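Long-range contact in flavohemoglobin (Malassezia yamatoensis, PDB 6O0A), which probably detoxifies nitric oxide as a dioxygenase, passing electrons from NAD(P)H through FAD to a globin heme: residues A[102-116]-A[148-162]. Residues are numbered along the deposited sequence; the frame is centred on the assembly and turned at random.
Sequences VANKHASLGLQPDEY and WLLARALINLERKLY. With HEM (protoporphyrin IX containing Fe), chain C.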
loop_
_atom_site.group_PDB
_atom_site.type_symbol
_atom_site.label_atom_id
_atom_site.label_comp_id
_atom_site.label_asym_id
_atom_site.label_seq_id
_atom_site.Cartn_x
_atom_site.Cartn_y
_atom_site.Cartn_z
ATOM N N VAL A 102 0.315 -7.945 0.204
ATOM C CA VAL A 102 -0.317 -8.291 -1.064
ATOM C C VAL A 102 -1.767 -8.706 -0.850
ATOM O O VAL A 102 -2.659 -8.291 -1.598
ATOM C CB VAL A 102 0.484 -9.394 -1.779
ATOM C CG1 VAL A 102 -0.249 -9.819 -3.037
ATOM C CG2 VAL A 102 1.881 -8.882 -2.136
ATOM N N ALA A 103 -2.024 -9.533 0.169
ATOM C CA ALA A 103 -3.388 -9.993 0.426
ATOM C C ALA A 103 -4.328 -8.824 0.704
ATOM O O ALA A 103 -5.474 -8.814 0.238
ATOM C CB ALA A 103 -3.403 -10.965 1.605
ATOM N N ASN A 104 -3.870 -7.841 1.482
ATOM C CA ASN A 104 -4.722 -6.695 1.784
ATOM C C ASN A 104 -5.018 -5.881 0.532
ATOM O O ASN A 104 -6.152 -5.425 0.338
ATOM C CB ASN A 104 -4.072 -5.823 2.858
ATOM C CG ASN A 104 -4.380 -6.313 4.276
ATOM O OD1 ASN A 104 -5.342 -5.864 4.912
ATOM N ND2 ASN A 104 -3.550 -7.235 4.783
ATOM N N LYS A 105 -4.015 -5.690 -0.333
ATOM C CA LYS A 105 -4.254 -5.003 -1.603
ATOM C C LYS A 105 -5.252 -5.772 -2.459
ATOM O O LYS A 105 -6.195 -5.195 -3.011
ATOM C CB LYS A 105 -2.936 -4.812 -2.353
ATOM C CG LYS A 105 -3.055 -3.992 -3.636
ATOM C CD LYS A 105 -3.461 -2.566 -3.325
ATOM C CE LYS A 105 -2.352 -1.811 -2.589
ATOM N NZ LYS A 105 -1.287 -1.350 -3.526
ATOM N N HIS A 106 -5.047 -7.085 -2.586
ATOM C CA HIS A 106 -5.965 -7.929 -3.348
ATOM C C HIS A 106 -7.388 -7.827 -2.830
ATOM O O HIS A 106 -8.345 -7.773 -3.613
ATOM C CB HIS A 106 -5.509 -9.378 -3.270
ATOM C CG HIS A 106 -4.376 -9.694 -4.176
ATOM N ND1 HIS A 106 -3.729 -10.909 -4.151
ATOM C CD2 HIS A 106 -3.776 -8.959 -5.140
ATOM C CE1 HIS A 106 -2.777 -10.914 -5.067
ATOM N NE2 HIS A 106 -2.778 -9.736 -5.666
ATOM N N ALA A 107 -7.551 -7.876 -1.510
ATOM C CA ALA A 107 -8.881 -7.784 -0.919
ATOM C C ALA A 107 -9.511 -6.429 -1.209
ATOM O O ALA A 107 -10.695 -6.349 -1.554
ATOM C CB ALA A 107 -8.807 -8.045 0.588
ATOM N N SER A 108 -8.723 -5.354 -1.095
ATOM C CA SER A 108 -9.193 -4.026 -1.470
ATOM C C SER A 108 -9.764 -4.018 -2.878
ATOM O O SER A 108 -10.803 -3.398 -3.139
ATOM C CB SER A 108 -8.034 -3.031 -1.377
ATOM O OG SER A 108 -8.468 -1.715 -1.618
ATOM N N LEU A 109 -9.090 -4.702 -3.802
ATOM C CA LEU A 109 -9.494 -4.792 -5.203
ATOM C C LEU A 109 -10.529 -5.886 -5.455
ATOM O O LEU A 109 -11.004 -6.038 -6.594
ATOM C CB LEU A 109 -8.239 -5.010 -6.063
ATOM C CG LEU A 109 -7.238 -3.853 -5.964
ATOM C CD1 LEU A 109 -5.846 -4.251 -6.454
ATOM C CD2 LEU A 109 -7.759 -2.636 -6.690
ATOM N N GLY A 110 -10.900 -6.644 -4.427
ATOM C CA GLY A 110 -11.960 -7.628 -4.565
ATOM C C GLY A 110 -11.555 -8.890 -5.289
ATOM O O GLY A 110 -12.415 -9.579 -5.844
ATOM N N LEU A 111 -10.264 -9.219 -5.283
ATOM C CA LEU A 111 -9.773 -10.364 -6.042
ATOM C C LEU A 111 -10.398 -11.669 -5.570
ATOM O O LEU A 111 -10.387 -11.990 -4.377
ATOM C CB LEU A 111 -8.253 -10.447 -5.924
ATOM C CG LEU A 111 -7.619 -11.634 -6.649
ATOM C CD1 LEU A 111 -7.946 -11.572 -8.137
ATOM C CD2 LEU A 111 -6.110 -11.681 -6.418
ATOM N N GLN A 112 -10.919 -12.452 -6.526
ATOM C CA GLN A 112 -11.552 -13.712 -6.187
ATOM C C GLN A 112 -10.655 -14.894 -6.550
ATOM O O GLN A 112 -9.869 -14.824 -7.504
ATOM C CB GLN A 112 -12.902 -13.825 -6.903
ATOM C CG GLN A 112 -13.855 -12.686 -6.531
ATOM C CD GLN A 112 -14.208 -12.699 -5.046
ATOM O OE1 GLN A 112 -14.624 -13.727 -4.511
ATOM N NE2 GLN A 112 -14.033 -11.564 -4.375
ATOM N N PRO A 113 -10.748 -15.988 -5.787
ATOM C CA PRO A 113 -9.735 -17.050 -5.905
ATOM C C PRO A 113 -9.628 -17.665 -7.291
ATOM O O PRO A 113 -8.529 -18.088 -7.683
ATOM C CB PRO A 113 -10.189 -18.090 -4.872
ATOM C CG PRO A 113 -11.048 -17.372 -3.933
ATOM C CD PRO A 113 -11.697 -16.242 -4.686
ATOM N N ASP A 114 -10.718 -17.725 -8.058
ATOM C CA ASP A 114 -10.659 -18.333 -9.386
ATOM C C ASP A 114 -9.694 -17.613 -10.313
ATOM O O ASP A 114 -9.190 -18.223 -11.266
ATOM C CB ASP A 114 -12.052 -18.358 -10.026
ATOM C CG ASP A 114 -12.950 -19.420 -9.428
ATOM O OD1 ASP A 114 -12.470 -20.208 -8.585
ATOM O OD2 ASP A 114 -14.142 -19.461 -9.803
ATOM N N GLU A 115 -9.427 -16.326 -10.068
ATOM C CA GLU A 115 -8.562 -15.609 -10.996
ATOM C C GLU A 115 -7.097 -16.006 -10.869
ATOM O O GLU A 115 -6.303 -15.651 -11.744
ATOM C CB GLU A 115 -8.722 -14.098 -10.826
ATOM C CG GLU A 115 -10.153 -13.608 -11.063
ATOM C CD GLU A 115 -10.599 -13.683 -12.521
ATOM O OE1 GLU A 115 -9.850 -14.199 -13.385
ATOM O OE2 GLU A 115 -11.716 -13.207 -12.809
ATOM N N TYR A 116 -6.712 -16.735 -9.818
ATOM C CA TYR A 116 -5.340 -17.222 -9.777
ATOM C C TYR A 116 -5.090 -18.222 -10.893
ATOM O O TYR A 116 -3.958 -18.350 -11.366
ATOM C CB TYR A 116 -5.030 -17.829 -8.411
ATOM C CG TYR A 116 -4.840 -16.767 -7.338
ATOM C CD1 TYR A 116 -5.926 -16.264 -6.634
ATOM C CD2 TYR A 116 -3.580 -16.264 -7.051
ATOM C CE1 TYR A 116 -5.757 -15.291 -5.648
ATOM C CE2 TYR A 116 -3.394 -15.302 -6.078
ATOM C CZ TYR A 116 -4.489 -14.820 -5.381
ATOM O OH TYR A 116 -4.307 -13.860 -4.415
ATOM N N TRP A 148 1.784 -22.184 -7.112
ATOM C CA TRP A 148 0.574 -22.581 -6.400
ATOM C C TRP A 148 0.750 -22.551 -4.887
ATOM O O TRP A 148 -0.227 -22.324 -4.164
ATOM C CB TRP A 148 0.095 -23.953 -6.892
ATOM C CG TRP A 148 -0.592 -23.783 -8.222
ATOM C CD1 TRP A 148 -0.185 -24.259 -9.433
ATOM C CD2 TRP A 148 -1.770 -23.002 -8.474
ATOM N NE1 TRP A 148 -1.055 -23.850 -10.420
ATOM C CE2 TRP A 148 -2.035 -23.077 -9.855
ATOM C CE3 TRP A 148 -2.636 -22.261 -7.660
ATOM C CZ2 TRP A 148 -3.129 -22.437 -10.441
ATOM C CZ3 TRP A 148 -3.720 -21.629 -8.243
ATOM C CH2 TRP A 148 -3.954 -21.718 -9.618
ATOM N N LEU A 149 1.970 -22.751 -4.386
ATOM C CA LEU A 149 2.211 -22.539 -2.962
ATOM C C LEU A 149 1.875 -21.111 -2.573
ATOM O O LEU A 149 1.228 -20.867 -1.546
ATOM C CB LEU A 149 3.668 -22.835 -2.623
ATOM C CG LEU A 149 4.086 -24.293 -2.501
ATOM C CD1 LEU A 149 5.588 -24.371 -2.334
ATOM C CD2 LEU A 149 3.377 -24.915 -1.315
ATOM N N LEU A 150 2.321 -20.156 -3.387
ATOM C CA LEU A 150 2.082 -18.745 -3.112
ATOM C C LEU A 150 0.612 -18.389 -3.307
ATOM O O LEU A 150 0.009 -17.714 -2.467
ATOM C CB LEU A 150 2.983 -17.913 -4.020
ATOM C CG LEU A 150 3.010 -16.387 -4.018
ATOM C CD1 LEU A 150 3.225 -15.864 -2.623
ATOM C CD2 LEU A 150 4.141 -15.952 -4.921
ATOM N N ALA A 151 0.016 -18.842 -4.410
ATOM C CA ALA A 151 -1.400 -18.572 -4.649
ATOM C C ALA A 151 -2.269 -19.107 -3.519
ATOM O O ALA A 151 -3.197 -18.426 -3.063
ATOM C CB ALA A 151 -1.830 -19.180 -5.983
ATOM N N ARG A 152 -1.995 -20.327 -3.053
ATOM C CA ARG A 152 -2.814 -20.899 -1.989
ATOM C C ARG A 152 -2.674 -20.093 -0.701
ATOM O O ARG A 152 -3.663 -19.866 0.006
ATOM C CB ARG A 152 -2.445 -22.370 -1.752
ATOM C CG ARG A 152 -2.843 -23.296 -2.904
ATOM C CD ARG A 152 -2.615 -24.761 -2.555
ATOM N NE ARG A 152 -2.253 -25.569 -3.719
ATOM C CZ ARG A 152 -1.040 -26.074 -3.930
ATOM N NH1 ARG A 152 -0.805 -26.802 -5.015
ATOM N NH2 ARG A 152 -0.065 -25.858 -3.056
ATOM N N ALA A 153 -1.451 -19.653 -0.383
ATOM C CA ALA A 153 -1.230 -18.840 0.811
ATOM C C ALA A 153 -2.006 -17.526 0.731
ATOM O O ALA A 153 -2.672 -17.127 1.691
ATOM C CB ALA A 153 0.264 -18.576 0.985
ATOM N N LEU A 154 -1.937 -16.850 -0.417
ATOM C CA LEU A 154 -2.655 -15.587 -0.591
ATOM C C LEU A 154 -4.165 -15.788 -0.542
ATOM O O LEU A 154 -4.881 -15.009 0.099
ATOM C CB LEU A 154 -2.251 -14.938 -1.914
ATOM C CG LEU A 154 -0.837 -14.361 -1.977
ATOM C CD1 LEU A 154 -0.505 -13.911 -3.401
ATOM C CD2 LEU A 154 -0.706 -13.205 -0.973
ATOM N N ILE A 155 -4.667 -16.825 -1.216
ATOM C CA ILE A 155 -6.098 -17.123 -1.198
ATOM C C ILE A 155 -6.590 -17.328 0.232
ATOM O O ILE A 155 -7.652 -16.819 0.622
ATOM C CB ILE A 155 -6.382 -18.350 -2.091
ATOM C CG1 ILE A 155 -6.312 -17.945 -3.564
ATOM C CG2 ILE A 155 -7.723 -18.982 -1.744
ATOM C CD1 ILE A 155 -6.141 -19.116 -4.527
ATOM N N ASN A 156 -5.819 -18.062 1.040
ATOM C CA ASN A 156 -6.201 -18.295 2.427
ATOM C C ASN A 156 -6.240 -16.997 3.221
ATOM O O ASN A 156 -7.171 -16.767 4.002
ATOM C CB ASN A 156 -5.242 -19.290 3.076
ATOM C CG ASN A 156 -5.473 -20.709 2.587
ATOM O OD1 ASN A 156 -6.538 -21.017 2.047
ATOM N ND2 ASN A 156 -4.485 -21.581 2.778
ATOM N N LEU A 157 -5.235 -16.136 3.035
ATOM C CA LEU A 157 -5.231 -14.850 3.728
ATOM C C LEU A 157 -6.398 -13.982 3.281
ATOM O O LEU A 157 -7.050 -13.329 4.105
ATOM C CB LEU A 157 -3.906 -14.120 3.486
ATOM C CG LEU A 157 -2.661 -14.714 4.149
ATOM C CD1 LEU A 157 -1.399 -13.990 3.707
ATOM C CD2 LEU A 157 -2.795 -14.669 5.665
ATOM N N GLU A 158 -6.678 -13.964 1.978
ATOM C CA GLU A 158 -7.741 -13.115 1.459
ATOM C C GLU A 158 -9.107 -13.601 1.926
ATOM O O GLU A 158 -9.982 -12.792 2.253
ATOM C CB GLU A 158 -7.639 -13.064 -0.069
ATOM C CG GLU A 158 -6.482 -12.170 -0.514
ATOM C CD GLU A 158 -5.786 -12.609 -1.789
ATOM O OE1 GLU A 158 -6.366 -13.383 -2.585
ATOM O OE2 GLU A 158 -4.641 -12.150 -1.988
ATOM N N ARG A 159 -9.296 -14.921 1.996
ATOM C CA ARG A 159 -10.544 -15.460 2.521
ATOM C C ARG A 159 -10.794 -14.985 3.947
ATOM O O ARG A 159 -11.918 -14.602 4.296
ATOM C CB ARG A 159 -10.521 -16.990 2.459
ATOM C CG ARG A 159 -11.729 -17.623 3.095
ATOM C CD ARG A 159 -11.660 -19.138 3.058
ATOM N NE ARG A 159 -11.454 -19.640 1.703
ATOM C CZ ARG A 159 -10.343 -20.232 1.285
ATOM N NH1 ARG A 159 -9.330 -20.412 2.126
ATOM N NH2 ARG A 159 -10.250 -20.655 0.029
ATOM N N LYS A 160 -9.754 -14.981 4.782
ATOM C CA LYS A 160 -9.911 -14.513 6.156
ATOM C C LYS A 160 -10.241 -13.027 6.204
ATOM O O LYS A 160 -11.024 -12.584 7.059
ATOM C CB LYS A 160 -8.642 -14.806 6.957
ATOM C CG LYS A 160 -8.347 -16.294 7.133
ATOM C CD LYS A 160 -7.092 -16.517 7.971
ATOM C CE LYS A 160 -6.824 -17.993 8.190
ATOM N NZ LYS A 160 -7.958 -18.651 8.903
ATOM N N LEU A 161 -9.637 -12.236 5.312
ATOM C CA LEU A 161 -9.926 -10.803 5.275
ATOM C C LEU A 161 -11.377 -10.552 4.893
ATOM O O LEU A 161 -12.056 -9.714 5.499
ATOM C CB LEU A 161 -8.983 -10.094 4.298
ATOM C CG LEU A 161 -7.504 -10.027 4.686
ATOM C CD1 LEU A 161 -6.640 -9.586 3.530
ATOM C CD2 LEU A 161 -7.336 -9.060 5.858
ATOM N N TYR A 162 -11.865 -11.260 3.872
ATOM C CA TYR A 162 -13.254 -11.095 3.458
ATOM C C TYR A 162 -14.216 -11.484 4.569
ATOM O O TYR A 162 -15.276 -10.862 4.714
ATOM C CB TYR A 162 -13.533 -11.934 2.211
ATOM C CG TYR A 162 -12.844 -11.453 0.952
ATOM C CD1 TYR A 162 -12.706 -10.090 0.686
ATOM C CD2 TYR A 162 -12.343 -12.362 0.022
ATOM C CE1 TYR A 162 -12.090 -9.646 -0.472
ATOM C CE2 TYR A 162 -11.719 -11.922 -1.141
ATOM C CZ TYR A 162 -11.595 -10.566 -1.376
ATOM O OH TYR A 162 -10.978 -10.115 -2.531
HETATM C CHA HEM C . -0.833 -6.166 -7.029
HETATM C CHB HEM C . 1.479 -10.423 -6.457
HETATM C CHC HEM C . -2.336 -12.741 -8.360
HETATM C CHD HEM C . -4.325 -8.472 -9.519
HETATM C C1A HEM C . 0.113 -7.117 -6.688
HETATM C C2A HEM C . 1.389 -6.862 -6.055
HETATM C C3A HEM C . 2.020 -8.032 -5.893
HETATM C C4A HEM C . 1.177 -9.078 -6.437
HETATM C CMA HEM C . 3.411 -8.258 -5.265
HETATM C CAA HEM C . 1.899 -5.473 -5.616
HETATM C CBA HEM C . 1.385 -5.293 -4.190
HETATM C CGA HEM C . 1.753 -3.921 -3.680
HETATM O O1A HEM C . 1.480 -2.920 -4.388
HETATM O O2A HEM C . 2.316 -3.825 -2.563
HETATM C C1B HEM C . 0.649 -11.429 -6.913
HETATM C C2B HEM C . 0.943 -12.850 -6.904
HETATM C C3B HEM C . -0.108 -13.494 -7.448
HETATM C C4B HEM C . -1.104 -12.498 -7.793
HETATM C CMB HEM C . 2.269 -13.433 -6.374
HETATM C CAB HEM C . -0.321 -15.013 -7.669
HETATM C CBB HEM C . 0.399 -15.982 -7.081
HETATM C C1C HEM C . -3.181 -11.779 -8.872
HETATM C C2C HEM C . -4.378 -12.041 -9.629
HETATM C C3C HEM C . -4.942 -10.863 -9.954
HETATM C C4C HEM C . -4.094 -9.822 -9.418
HETATM C CMC HEM C . -4.877 -13.471 -9.938
HETATM C CAC HEM C . -6.216 -10.558 -10.786
HETATM C CBC HEM C . -6.664 -11.381 -11.753
HETATM C C1D HEM C . -3.548 -7.493 -8.935
HETATM C C2D HEM C . -3.812 -6.069 -9.035
HETATM C C3D HEM C . -2.856 -5.427 -8.367
HETATM C C4D HEM C . -1.949 -6.412 -7.803
HETATM C CMD HEM C . -4.998 -5.452 -9.811
HETATM C CAD HEM C . -2.744 -3.894 -8.218
HETATM C CBD HEM C . -1.566 -3.426 -9.068
HETATM C CGD HEM C . -1.941 -3.317 -10.529
HETATM O O1D HEM C . -2.995 -2.705 -10.851
HETATM O O2D HEM C . -1.167 -3.828 -11.385
HETATM N NA HEM C . 0.018 -8.483 -6.906
HETATM N NB HEM C . -0.602 -11.253 -7.461
HETATM N NC HEM C . -3.032 -10.410 -8.749
HETATM N ND HEM C . -2.413 -7.668 -8.168
HETATM FE FE HEM C . -1.629 -9.482 -7.575
HETATM O O HOH W 1 -8.836 -14.184 -3.306
#
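The proximal heme site of the globin domain is built here, where helix 96-108 (F) and the following FG corner pack against helix 137-163 (H). His106 binds the heme iron through NE2 at 2.2 Å. On the other side of the ring, His106 ND1 donates to Glu158 OE2 at 2.7 Å, with the acceptor close to the imidazole plane. The ring meets OE2 from above the carboxylate plane, the two planes lying 72° apart. Tyr116 OH donates to the syn lone pair of the second oxygen, Glu158 OE1, at 2.8 Å; here ring and carboxylate are nearly coplanar. This His-Glu-Tyr set is characteristic of flavohemoglobins. The carboxylate would help hold the imidazole's rotation and may make the iron ligand more electron-rich. Val102 CG1 and Leu111 CD2 lie over opposite faces of the His106 ring, toward its rim.

Helices 102-108 and 148-162 cross at -58°. Ala103 enters a hole among Leu154, Leu157, Glu158 and Leu161, with its CB 3.7 Å from Leu157 CB. Tyr116, on helix 115-131, is another knob, set among Ala151, Leu154, Ile155 and Glu158; Ile155 CG1 is 3.4 Å from Tyr116 CE1. Gly110 ends the F helix in a Schellman motif with positive phi. The next residue, Leu111, accepts at its O a 2.7 Å bond from Tyr162 OH, which lies above the carbonyl plane. A water donates to the same Leu111 O and, at 2.7 Å, to Glu158 OE1.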